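Local coordinates for peptidase S9 prolyl oligopeptidase catalytic domain-containing protein (Pyrococcus horikoshii, PDB 4HXF), which is probably a serine-type peptidase of the prolyl oligopeptidase family, classed as an acylaminoacyl peptidase and assembled as a self-compartmentalizing hexamer, at residues Gly490-Thr496 with Asp552-Phe557; Lys483-Asn489 with Pro537-Ser543; Thr433-Phe438 with Tyr470-Ala475. All blocks are in the same frame, centred on the assembly; numbering follows the deposited sequence.

Overall arrangement
All three contacts lie buried in the alpha/beta hydrolase domain, so none is a surface contact. Contact 2 pairs two neighbouring parallel strands of the central sheet, and backbone hydrogen bonds dominate it. The same strands lead into the two segments of contact 1, which is held mostly by side-chain-to-backbone hydrogen bonds, with water, and lies beside the inhibitor. Contact 3 packs two helical regions, mainly through aromatic and sulfur groups. Its helix 467-478 leads on to strand 484-488. Asn473 ties the three together, with hydrogen bonds to Ser487 of contact 2 and Ile491 of contact 1. A second subunit reaches contacts 1 and 2 but does not touch contact 3.

Contact 1. Residues Gly490-Thr496 with Asp552-Phe557; sequences GISYWLT and DQSLMF. With Y3A (N-[(benzyloxy)carbonyl]glycyl-N-[(2S,3R)-4-chloro-3-hydroxy-1-phenylbutan-2-yl]glycinamide), chain B.
The loop 490-493 runs past the first turn of helix 552-563 and then enters helix 494-500, with Tyr493 as N-cap. Ile491 and Gln553 have the closest CA atoms, 5.1 Å apart. Loop residues 490-493 are largely extended, apart from Ser492 (phi/psi -109/-27). The hydrogen bonds centre on Gln553, whose m,m side chain bends against the loop. Gln553 OE1 accepts from Ser492 N (2.8 Å) and Tyr493 N (2.9 Å). Gln553 NE2 donates to Tyr493 O (3.0 Å). The carboxamide oxygen and nitrogen thus both bind loop backbone. Ser492, in the p rotamer, donates from OG to Gln553 O (2.7 Å). Thr496, also p, donates from OG1 to Asp552 OD1 (2.7 Å).

Two waters add bridges. One joins Gly490 N (2.9 Å) to Ser554 OG (2.7 Å). The other contacts Asp552 OD2 and Gln553 NE2, each at 2.8 Å, and, weakly, Thr496 O at 3.0 Å. Ser554 OG is also bonded to His542.

Van der Waals contacts are few. Met556 CE lies 4.1 Å from Tyr493 CB, and Ser492 CB is 3.7 Å from Phe557 CB. The hydroxyl of Tyr493 pairs with that of Tyr493 of a second subunit, at a subunit interface.

The CA-to-CB bonds of Ile491 and Trp494 point away from helix 552-563. Ile491 CD1 lies 3.9 Å from CB4 of the inhibitor Y3A, and Trp494 CZ3 lies 3.9 Å from its CE2, a phenyl atom. Helix 552-563 therefore backs the loop and helix start that line the inhibitor pocket, around a phenyl site consistent with the S1 pocket of a serine peptidase.

Contact 2. Residues Lys483-Asn489 with Pro537-Ser543; sequences KAGISEN and PLLLIHS
Strands 484-488 and 538-543 are adjacent parallel strands of the central sheet of the alpha/beta hydrolase fold. Their axes approach to 4.7 Å, with 16° between their directions. The register runs from Gly485 opposite Leu538 to Glu488 opposite Ile541. Gly485 N and O hydrogen-bond to Pro537 O and Leu539 N (both 3.0 Å), Ser487 N and O to Leu539 O and Ile541 N (both 2.9 Å), and Asn489 N to Ile541 O (2.8 Å).

One face carries Ile486, Glu488, Leu539 and Ile541. Ile486 and Ile541 are both m,t, and Ile486 CG2 lies 3.8 Å from Ile541 CD1 and 4.2 Å from CD2 of Leu539, which is t,p. Helix 586-605 covers this face, and its Arg592 salt-bridges Glu488 (m,t).

The other face carries Ser487, Leu538 and Leu540. Leu538 and Leu540 pack on helix 552-563. Leu538, t,p, leans across Gly485, with CD1 3.9 Å from Ser487 CB. Leu540, m,t, brings CD2 to 3.5 Å from Ser487 OG. Ser487, t, faces helix 467-478, its OG bonded to Asn473.

Just past the C-terminal end of strand 484-488, Asn489 takes left-handed helical angles (phi/psi 49/46). Its m side chain lies beside Asp546 and His578, the acid and base of the probable catalytic triad. Ser543 OG is bonded to Gly576 O. Asn489 ND2 bonds to Asp546, sits over one face of the His542 ring, and donates to Ser543 OG at 3.0 Å.

Contact 3. Residues Thr433-Phe438 with Tyr470-Ala475; sequences TGLEDF and YMTNWA
Phe438 forms the apolar centre. It is the third residue of helix 436-451 and takes the t rotamer, with its CA-to-CB bond toward helix 467-478. Trp474, also t, presents an edge to the Phe438 face. This T-shaped pair has 5.2 Å between the Phe438 ring and Trp474 five-membered ring centroids, and the planes meet at 80°. The closest atoms are Phe438 CG and Trp474 CD1, 3.9 Å apart. Ala475 CB lies 3.6 Å from Phe438 CE1. Met471, in the t,p,p rotamer, makes an oblique Met-aromatic contact: its SD is 3.7 Å from Phe438 CD1 and 4.8 Å from the ring centroid.

Outward from this cluster, Gly434 passes close to the helix. Gly434 CA is 6.9 Å from the CA of Trp474. A side chain here would clash with Tyr470 OH and the Trp474 indole, and the positive phi (phi/psi 90/-4) also suits a residue without CB. Trp474 NE1 donates to Gly434 O at 2.8 Å, the one hydrogen bond between the segments.

At the polar edge, Leu435 is the N-cap residue. Asp437, p, folds back so that OD1 accepts from Gly434 N at 2.9 Å. Asp437 OD2 lies 3.5 Å from Met471 CE and bonds to Tyr467. Tyr470, t, brings OH to 3.1 Å from Thr433 O, while that hydroxyl is hydrogen-bonded to Leu525 O.

The contact thus joins the start of helix 436-451 to the middle of helix 467-478, the helix that follows the probable nucleophile Ser466. Thr472 and Ala475 pack that helix on strand 460-465 of the central sheet.

Contact 1. Residues Gly490-Thr496 with Asp552-Phe557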
loop_
_atom_site.group_PDB
_atom_site.type_symbol
_atom_site.label_atom_id
_atom_site.label_comp_id
_atom_site.label_asym_id
_atom_site.label_seq_id
_atom_site.Cartn_x
_atom_site.Cartn_y
_atom_site.Cartn_z
ATOM N N GLY A 490 -38.992 6.942 -15.559
ATOM C CA GLY A 490 -40.360 6.830 -16.066
ATOM C C GLY A 490 -40.589 5.806 -17.158
ATOM O O GLY A 490 -39.802 4.967 -17.366
ATOM N N ILE A 491 -41.713 5.905 -17.796
ATOM C CA ILE A 491 -42.014 5.239 -19.043
ATOM C C ILE A 491 -42.429 6.233 -20.093
ATOM O O ILE A 491 -43.265 7.073 -19.863
ATOM C CB ILE A 491 -43.161 4.188 -18.831
ATOM C CG1 ILE A 491 -42.824 3.171 -17.765
ATOM C CG2 ILE A 491 -43.480 3.500 -20.188
ATOM C CD1 ILE A 491 -43.532 3.484 -16.403
ATOM N N SER A 492 -41.779 6.115 -21.244
ATOM C CA SER A 492 -42.142 6.761 -22.498
ATOM C C SER A 492 -42.697 5.790 -23.565
ATOM O O SER A 492 -43.429 6.291 -24.423
ATOM C CB SER A 492 -41.053 7.648 -23.148
ATOM O OG SER A 492 -39.924 6.914 -23.547
ATOM N N TYR A 493 -42.307 4.520 -23.518
ATOM C CA TYR A 493 -42.780 3.558 -24.463
ATOM C C TYR A 493 -43.058 2.223 -23.884
ATOM O O TYR A 493 -42.122 1.499 -23.453
ATOM C CB TYR A 493 -41.773 3.443 -25.650
ATOM C CG TYR A 493 -42.154 2.603 -26.844
ATOM C CD1 TYR A 493 -43.523 2.256 -27.100
ATOM C CD2 TYR A 493 -41.261 2.222 -27.802
ATOM C CE1 TYR A 493 -43.900 1.523 -28.191
ATOM C CE2 TYR A 493 -41.626 1.498 -28.892
ATOM C CZ TYR A 493 -42.953 1.109 -29.106
ATOM O OH TYR A 493 -43.316 0.451 -30.211
ATOM N N TRP A 494 -44.352 1.837 -23.822
ATOM C CA TRP A 494 -44.669 0.570 -23.202
ATOM C C TRP A 494 -44.064 -0.654 -23.862
ATOM O O TRP A 494 -43.816 -1.680 -23.160
ATOM C CB TRP A 494 -46.191 0.391 -23.041
ATOM C CG TRP A 494 -46.757 1.407 -22.099
ATOM C CD1 TRP A 494 -47.592 2.464 -22.396
ATOM C CD2 TRP A 494 -46.578 1.409 -20.666
ATOM N NE1 TRP A 494 -47.917 3.133 -21.218
ATOM C CE2 TRP A 494 -47.273 2.565 -20.176
ATOM C CE3 TRP A 494 -45.864 0.634 -19.795
ATOM C CZ2 TRP A 494 -47.354 2.877 -18.821
ATOM C CZ3 TRP A 494 -45.945 0.944 -18.438
ATOM C CH2 TRP A 494 -46.648 2.067 -17.982
ATOM N N LEU A 495 -43.838 -0.672 -25.161
ATOM C CA LEU A 495 -43.403 -1.904 -25.762
ATOM C C LEU A 495 -42.009 -2.270 -25.278
ATOM O O LEU A 495 -41.722 -3.440 -24.982
ATOM C CB LEU A 495 -43.369 -1.866 -27.300
ATOM C CG LEU A 495 -43.159 -3.207 -27.972
ATOM C CD1 LEU A 495 -44.232 -4.244 -27.683
ATOM C CD2 LEU A 495 -43.073 -3.132 -29.475
ATOM N N THR A 496 -41.104 -1.276 -25.119
ATOM C CA THR A 496 -39.794 -1.579 -24.554
ATOM C C THR A 496 -39.829 -1.909 -23.075
ATOM O O THR A 496 -38.951 -2.581 -22.535
ATOM C CB THR A 496 -38.740 -0.507 -24.892
ATOM O OG1 THR A 496 -39.117 0.700 -24.246
ATOM C CG2 THR A 496 -38.664 -0.356 -26.423
ATOM N N ASP A 552 -33.603 3.421 -21.610
ATOM C CA ASP A 552 -34.259 3.740 -22.858
ATOM C C ASP A 552 -35.508 4.595 -22.610
ATOM O O ASP A 552 -35.847 5.498 -23.371
ATOM C CB ASP A 552 -34.584 2.515 -23.720
ATOM C CG ASP A 552 -35.611 1.623 -23.088
ATOM O OD1 ASP A 552 -36.576 1.318 -23.795
ATOM O OD2 ASP A 552 -35.418 1.232 -21.890
ATOM N N GLN A 553 -36.166 4.323 -21.502
ATOM C CA GLN A 553 -37.427 5.021 -21.237
ATOM C C GLN A 553 -37.241 6.534 -21.117
ATOM O O GLN A 553 -38.109 7.289 -21.524
ATOM C CB GLN A 553 -38.115 4.530 -19.964
ATOM C CG GLN A 553 -38.600 3.077 -19.992
ATOM C CD GLN A 553 -39.580 2.834 -21.149
ATOM O OE1 GLN A 553 -40.227 3.808 -21.589
ATOM N NE2 GLN A 553 -39.671 1.577 -21.677
ATOM N N SER A 554 -36.146 6.968 -20.560
ATOM C CA SER A 554 -35.792 8.405 -20.487
ATOM C C SER A 554 -35.006 8.828 -21.695
ATOM O O SER A 554 -35.315 9.890 -22.261
ATOM C CB SER A 554 -35.075 8.864 -19.218
ATOM O OG SER A 554 -35.924 8.713 -18.053
ATOM N N LEU A 555 -34.002 8.032 -22.089
ATOM C CA LEU A 555 -33.077 8.536 -23.134
ATOM C C LEU A 555 -33.755 8.601 -24.508
ATOM O O LEU A 555 -33.529 9.542 -25.323
ATOM C CB LEU A 555 -31.785 7.739 -23.132
ATOM C CG LEU A 555 -30.706 8.196 -24.141
ATOM C CD1 LEU A 555 -30.423 9.709 -23.909
ATOM C CD2 LEU A 555 -29.378 7.365 -24.003
ATOM N N MET A 556 -34.644 7.660 -24.811
ATOM C CA MET A 556 -35.363 7.713 -26.091
ATOM C C MET A 556 -36.211 8.962 -26.149
ATOM O O MET A 556 -36.261 9.591 -27.174
ATOM C CB MET A 556 -36.171 6.439 -26.406
ATOM C CG MET A 556 -35.399 5.197 -26.575
ATOM S SD MET A 556 -36.433 3.822 -27.184
ATOM C CE MET A 556 -37.672 3.693 -25.927
ATOM N N PHE A 557 -36.951 9.257 -25.085
ATOM C CA PHE A 557 -37.804 10.410 -24.980
ATOM C C PHE A 557 -36.966 11.709 -25.116
ATOM O O PHE A 557 -37.312 12.595 -25.924
ATOM C CB PHE A 557 -38.653 10.376 -23.748
ATOM C CG PHE A 557 -39.871 11.287 -23.759
ATOM C CD1 PHE A 557 -40.787 11.394 -24.817
ATOM C CD2 PHE A 557 -40.241 11.909 -22.575
ATOM C CE1 PHE A 557 -41.870 12.234 -24.733
ATOM C CE2 PHE A 557 -41.390 12.690 -22.491
ATOM C CZ PHE A 557 -42.238 12.780 -23.529
HETATM N N3 Y3A B . -44.209 -2.288 -8.458
HETATM C CA3 Y3A B . -44.682 -1.723 -9.737
HETATM C C3 Y3A B . -43.489 -0.939 -10.293
HETATM O O3 Y3A B . -42.317 -1.068 -10.007
HETATM C C4 Y3A B . -42.629 2.331 -10.658
HETATM O O4 Y3A B . -43.857 2.924 -10.435
HETATM C CA4 Y3A B . -42.835 1.179 -11.625
HETATM N N4 Y3A B . -43.922 0.350 -11.040
HETATM C CB4 Y3A B . -43.473 1.549 -12.996
HETATM C CG4 Y3A B . -43.673 0.380 -13.903
HETATM C CD1 Y3A B . -42.642 -0.409 -14.436
HETATM C CD2 Y3A B . -44.959 0.072 -14.323
HETATM C CE1 Y3A B . -42.863 -1.470 -15.295
HETATM C CE2 Y3A B . -45.202 -0.993 -15.179
HETATM C CZ4 Y3A B . -44.177 -1.764 -15.631
HETATM C C15 Y3A B . -41.602 2.071 -9.493
HETATM O O HOH W 1 -38.275 9.420 -16.956
HETATM O O HOH W 2 -37.609 -0.289 -21.111
#

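Contact 2. Residues Lys483-Asn489 with Pro537-Ser543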
loop_
_atom_site.group_PDB
_atom_site.type_symbol
_atom_site.label_atom_id
_atom_site.label_comp_id
_atom_site.label_asym_id
_atom_site.label_seq_id
_atom_site.Cartn_x
_atom_site.Cartn_y
_atom_site.Cartn_z
ATOM N N LYS A 483 -46.378 24.144 -17.028
ATOM C CA LYS A 483 -45.324 25.082 -17.474
ATOM C C LYS A 483 -43.913 24.428 -17.458
ATOM O O LYS A 483 -42.982 24.961 -18.021
ATOM C CB LYS A 483 -45.355 26.292 -16.617
ATOM C CG LYS A 483 -46.616 27.135 -16.878
ATOM C CD LYS A 483 -46.825 27.505 -18.353
ATOM C CE LYS A 483 -47.932 28.573 -18.482
ATOM N NZ LYS A 483 -49.249 27.975 -18.042
ATOM N N ALA A 484 -43.779 23.333 -16.735
ATOM C CA ALA A 484 -42.532 22.583 -16.511
ATOM C C ALA A 484 -42.846 21.220 -16.020
ATOM O O ALA A 484 -43.813 21.022 -15.311
ATOM C CB ALA A 484 -41.671 23.313 -15.458
ATOM N N GLY A 485 -41.959 20.288 -16.287
ATOM C CA GLY A 485 -42.022 18.943 -15.810
ATOM C C GLY A 485 -40.703 18.384 -15.358
ATOM O O GLY A 485 -39.626 18.777 -15.915
ATOM N N ILE A 486 -40.734 17.514 -14.354
ATOM C CA ILE A 486 -39.569 16.689 -13.952
ATOM C C ILE A 486 -40.025 15.276 -13.966
ATOM O O ILE A 486 -40.830 14.860 -13.103
ATOM C CB ILE A 486 -38.922 17.105 -12.610
ATOM C CG1 ILE A 486 -38.513 18.609 -12.623
ATOM C CG2 ILE A 486 -37.735 16.147 -12.341
ATOM C CD1 ILE A 486 -37.732 19.011 -11.364
ATOM N N SER A 487 -39.543 14.502 -14.934
ATOM C CA SER A 487 -39.943 13.080 -15.066
ATOM C C SER A 487 -38.767 12.202 -14.699
ATOM O O SER A 487 -37.691 12.331 -15.280
ATOM C CB SER A 487 -40.312 12.835 -16.520
ATOM O OG SER A 487 -40.375 11.444 -16.864
ATOM N N GLU A 488 -38.959 11.274 -13.791
ATOM C CA GLU A 488 -37.826 10.467 -13.258
ATOM C C GLU A 488 -38.120 8.992 -13.403
ATOM O O GLU A 488 -39.199 8.498 -13.106
ATOM C CB GLU A 488 -37.584 10.758 -11.800
ATOM C CG GLU A 488 -37.672 12.195 -11.418
ATOM C CD GLU A 488 -37.111 12.449 -10.047
ATOM O OE1 GLU A 488 -36.092 11.766 -9.726
ATOM O OE2 GLU A 488 -37.744 13.263 -9.279
ATOM N N ASN A 489 -37.144 8.268 -13.965
ATOM C CA ASN A 489 -37.162 6.828 -13.975
ATOM C C ASN A 489 -38.535 6.312 -14.467
ATOM O O ASN A 489 -39.132 5.402 -13.893
ATOM C CB ASN A 489 -36.793 6.244 -12.613
ATOM C CG ASN A 489 -35.386 6.568 -12.211
ATOM O OD1 ASN A 489 -35.109 7.743 -11.783
ATOM N ND2 ASN A 489 -34.476 5.588 -12.350
ATOM N N PRO A 537 -40.764 23.099 -20.818
ATOM C CA PRO A 537 -39.443 22.511 -20.510
ATOM C C PRO A 537 -39.517 21.302 -19.586
ATOM O O PRO A 537 -40.325 21.294 -18.613
ATOM C CB PRO A 537 -38.662 23.637 -19.831
ATOM C CG PRO A 537 -39.704 24.660 -19.543
ATOM C CD PRO A 537 -40.861 24.501 -20.424
ATOM N N LEU A 538 -38.708 20.325 -19.904
ATOM C CA LEU A 538 -38.733 19.035 -19.211
ATOM C C LEU A 538 -37.306 18.625 -18.803
ATOM O O LEU A 538 -36.373 18.700 -19.551
ATOM C CB LEU A 538 -39.312 17.978 -20.146
ATOM C CG LEU A 538 -39.246 16.535 -19.627
ATOM C CD1 LEU A 538 -40.141 16.284 -18.367
ATOM C CD2 LEU A 538 -39.682 15.613 -20.813
ATOM N N LEU A 539 -37.172 18.202 -17.569
ATOM C CA LEU A 539 -35.964 17.549 -17.033
ATOM C C LEU A 539 -36.293 16.123 -16.857
ATOM O O LEU A 539 -37.270 15.745 -16.132
ATOM C CB LEU A 539 -35.543 18.142 -15.676
ATOM C CG LEU A 539 -34.361 17.441 -15.028
ATOM C CD1 LEU A 539 -33.040 17.461 -15.844
ATOM C CD2 LEU A 539 -34.219 18.076 -13.616
ATOM N N LEU A 540 -35.508 15.291 -17.513
ATOM C CA LEU A 540 -35.549 13.829 -17.353
ATOM C C LEU A 540 -34.423 13.401 -16.434
ATOM O O LEU A 540 -33.258 13.864 -16.544
ATOM C CB LEU A 540 -35.429 13.109 -18.727
ATOM C CG LEU A 540 -36.680 13.222 -19.574
ATOM C CD1 LEU A 540 -36.300 13.079 -21.098
ATOM C CD2 LEU A 540 -37.757 12.176 -19.095
ATOM N N ILE A 541 -34.766 12.578 -15.403
ATOM C CA ILE A 541 -33.771 12.034 -14.496
ATOM C C ILE A 541 -33.851 10.550 -14.635
ATOM O O ILE A 541 -34.965 9.966 -14.579
ATOM C CB ILE A 541 -34.088 12.451 -13.034
ATOM C CG1 ILE A 541 -33.927 13.943 -12.857
ATOM C CG2 ILE A 541 -33.114 11.707 -12.081
ATOM C CD1 ILE A 541 -34.317 14.597 -11.533
ATOM N N HIS A 542 -32.693 9.894 -14.720
ATOM C CA HIS A 542 -32.628 8.446 -14.787
ATOM C C HIS A 542 -31.385 7.967 -14.083
ATOM O O HIS A 542 -30.559 8.751 -13.659
ATOM C CB HIS A 542 -32.628 7.935 -16.211
ATOM C CG HIS A 542 -33.412 6.646 -16.356
ATOM N ND1 HIS A 542 -34.769 6.640 -16.689
ATOM C CD2 HIS A 542 -33.041 5.299 -16.138
ATOM C CE1 HIS A 542 -35.179 5.355 -16.716
ATOM N NE2 HIS A 542 -34.191 4.551 -16.317
ATOM N N SER A 543 -31.352 6.667 -13.724
ATOM C CA SER A 543 -30.191 6.095 -13.117
ATOM C C SER A 543 -29.825 4.827 -13.800
ATOM O O SER A 543 -30.686 4.095 -14.308
ATOM C CB SER A 543 -30.492 5.808 -11.655
ATOM O OG SER A 543 -31.633 5.009 -11.488
#

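Contact 3. Residues Thr433-Phe438 with Tyr470-Ala475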
loop_
_atom_site.group_PDB
_atom_site.type_symbol
_atom_site.label_atom_id
_atom_site.label_comp_id
_atom_site.label_asym_id
_atom_site.label_seq_id
_atom_site.Cartn_x
_atom_site.Cartn_y
_atom_site.Cartn_z
ATOM N N THR A 433 -54.098 3.012 -18.842
ATOM C CA THR A 433 -53.067 4.011 -18.384
ATOM C C THR A 433 -53.072 5.314 -19.220
ATOM O O THR A 433 -53.083 5.238 -20.423
ATOM C CB THR A 433 -51.678 3.429 -18.505
ATOM O OG1 THR A 433 -51.371 3.003 -19.844
ATOM C CG2 THR A 433 -51.441 2.247 -17.520
ATOM N N GLY A 434 -53.164 6.437 -18.546
ATOM C CA GLY A 434 -53.174 7.751 -19.259
ATOM C C GLY A 434 -54.569 8.201 -19.628
ATOM O O GLY A 434 -54.781 9.296 -20.130
ATOM N N LEU A 435 -55.591 7.366 -19.354
ATOM C CA LEU A 435 -56.956 7.684 -19.746
ATOM C C LEU A 435 -57.699 8.241 -18.544
ATOM O O LEU A 435 -57.460 9.378 -18.183
ATOM C CB LEU A 435 -57.648 6.454 -20.420
ATOM C CG LEU A 435 -56.911 5.863 -21.640
ATOM C CD1 LEU A 435 -57.668 4.698 -22.257
ATOM C CD2 LEU A 435 -56.643 7.007 -22.672
ATOM N N GLU A 436 -58.550 7.467 -17.902
ATOM C CA GLU A 436 -59.309 8.033 -16.744
ATOM C C GLU A 436 -58.389 8.470 -15.598
ATOM O O GLU A 436 -58.670 9.456 -14.907
ATOM C CB GLU A 436 -60.350 7.046 -16.240
ATOM C CG GLU A 436 -61.528 6.767 -17.142
ATOM C CD GLU A 436 -61.175 5.828 -18.294
ATOM O OE1 GLU A 436 -60.251 4.965 -18.263
ATOM O OE2 GLU A 436 -61.855 5.939 -19.316
ATOM N N ASP A 437 -57.283 7.762 -15.324
ATOM C CA ASP A 437 -56.404 8.172 -14.238
ATOM C C ASP A 437 -55.824 9.561 -14.419
ATOM O O ASP A 437 -55.728 10.355 -13.485
ATOM C CB ASP A 437 -55.364 7.127 -13.824
ATOM C CG ASP A 437 -54.270 6.806 -14.903
ATOM O OD1 ASP A 437 -54.432 7.169 -16.077
ATOM O OD2 ASP A 437 -53.291 6.126 -14.528
ATOM N N PHE A 438 -55.419 9.894 -15.647
ATOM C CA PHE A 438 -54.976 11.213 -15.953
ATOM C C PHE A 438 -56.062 12.249 -15.804
ATOM O O PHE A 438 -55.840 13.300 -15.263
ATOM C CB PHE A 438 -54.421 11.254 -17.373
ATOM C CG PHE A 438 -53.920 12.644 -17.810
ATOM C CD1 PHE A 438 -52.998 13.332 -17.028
ATOM C CD2 PHE A 438 -54.348 13.199 -18.975
ATOM C CE1 PHE A 438 -52.532 14.618 -17.425
ATOM C CE2 PHE A 438 -53.913 14.438 -19.379
ATOM C CZ PHE A 438 -53.018 15.136 -18.611
ATOM N N TYR A 470 -43.911 8.407 -16.090
ATOM C CA TYR A 470 -44.814 8.178 -17.215
ATOM C C TYR A 470 -45.833 9.294 -17.260
ATOM O O TYR A 470 -46.207 9.839 -18.295
ATOM C CB TYR A 470 -45.544 6.796 -17.001
ATOM C CG TYR A 470 -46.744 6.654 -17.921
ATOM C CD1 TYR A 470 -46.604 6.423 -19.229
ATOM C CD2 TYR A 470 -48.021 6.745 -17.429
ATOM C CE1 TYR A 470 -47.698 6.290 -20.043
ATOM C CE2 TYR A 470 -49.139 6.596 -18.183
ATOM C CZ TYR A 470 -48.967 6.332 -19.558
ATOM O OH TYR A 470 -50.108 6.228 -20.397
ATOM N N MET A 471 -46.520 9.512 -16.124
ATOM C CA MET A 471 -47.635 10.460 -16.168
ATOM C C MET A 471 -47.237 11.928 -16.338
ATOM O O MET A 471 -47.953 12.673 -16.977
ATOM C CB MET A 471 -48.441 10.411 -14.902
ATOM C CG MET A 471 -49.772 11.166 -14.919
ATOM S SD MET A 471 -50.960 10.373 -16.023
ATOM C CE MET A 471 -51.185 8.778 -15.302
ATOM N N THR A 472 -46.059 12.295 -15.903
ATOM C CA THR A 472 -45.466 13.583 -16.198
ATOM C C THR A 472 -45.206 13.697 -17.704
ATOM O O THR A 472 -45.541 14.687 -18.340
ATOM C CB THR A 472 -44.123 13.787 -15.422
ATOM O OG1 THR A 472 -44.422 13.839 -14.005
ATOM C CG2 THR A 472 -43.422 15.096 -15.781
ATOM N N ASN A 473 -44.550 12.671 -18.251
ATOM C CA ASN A 473 -44.348 12.608 -19.729
ATOM C C ASN A 473 -45.647 12.798 -20.492
ATOM O O ASN A 473 -45.842 13.580 -21.448
ATOM C CB ASN A 473 -43.716 11.276 -20.174
ATOM C CG ASN A 473 -42.343 11.008 -19.624
ATOM O OD1 ASN A 473 -41.626 11.913 -19.160
ATOM N ND2 ASN A 473 -41.925 9.702 -19.711
ATOM N N TRP A 474 -46.650 12.018 -20.054
ATOM C CA TRP A 474 -47.953 11.979 -20.696
ATOM C C TRP A 474 -48.640 13.284 -20.612
ATOM O O TRP A 474 -49.116 13.855 -21.597
ATOM C CB TRP A 474 -48.761 10.900 -20.020
ATOM C CG TRP A 474 -50.098 10.623 -20.696
ATOM C CD1 TRP A 474 -51.305 10.822 -20.118
ATOM C CD2 TRP A 474 -50.368 9.926 -21.973
ATOM N NE1 TRP A 474 -52.317 10.443 -20.939
ATOM C CE2 TRP A 474 -51.808 9.877 -22.103
ATOM C CE3 TRP A 474 -49.592 9.450 -23.025
ATOM C CZ2 TRP A 474 -52.414 9.244 -23.132
ATOM C CZ3 TRP A 474 -50.208 8.877 -24.111
ATOM C CH2 TRP A 474 -51.584 8.767 -24.203
ATOM N N ALA A 475 -48.634 13.881 -19.429
ATOM C CA ALA A 475 -49.278 15.156 -19.176
ATOM C C ALA A 475 -48.728 16.265 -20.096
ATOM O O ALA A 475 -49.486 17.092 -20.667
ATOM C CB ALA A 475 -49.037 15.577 -17.728
#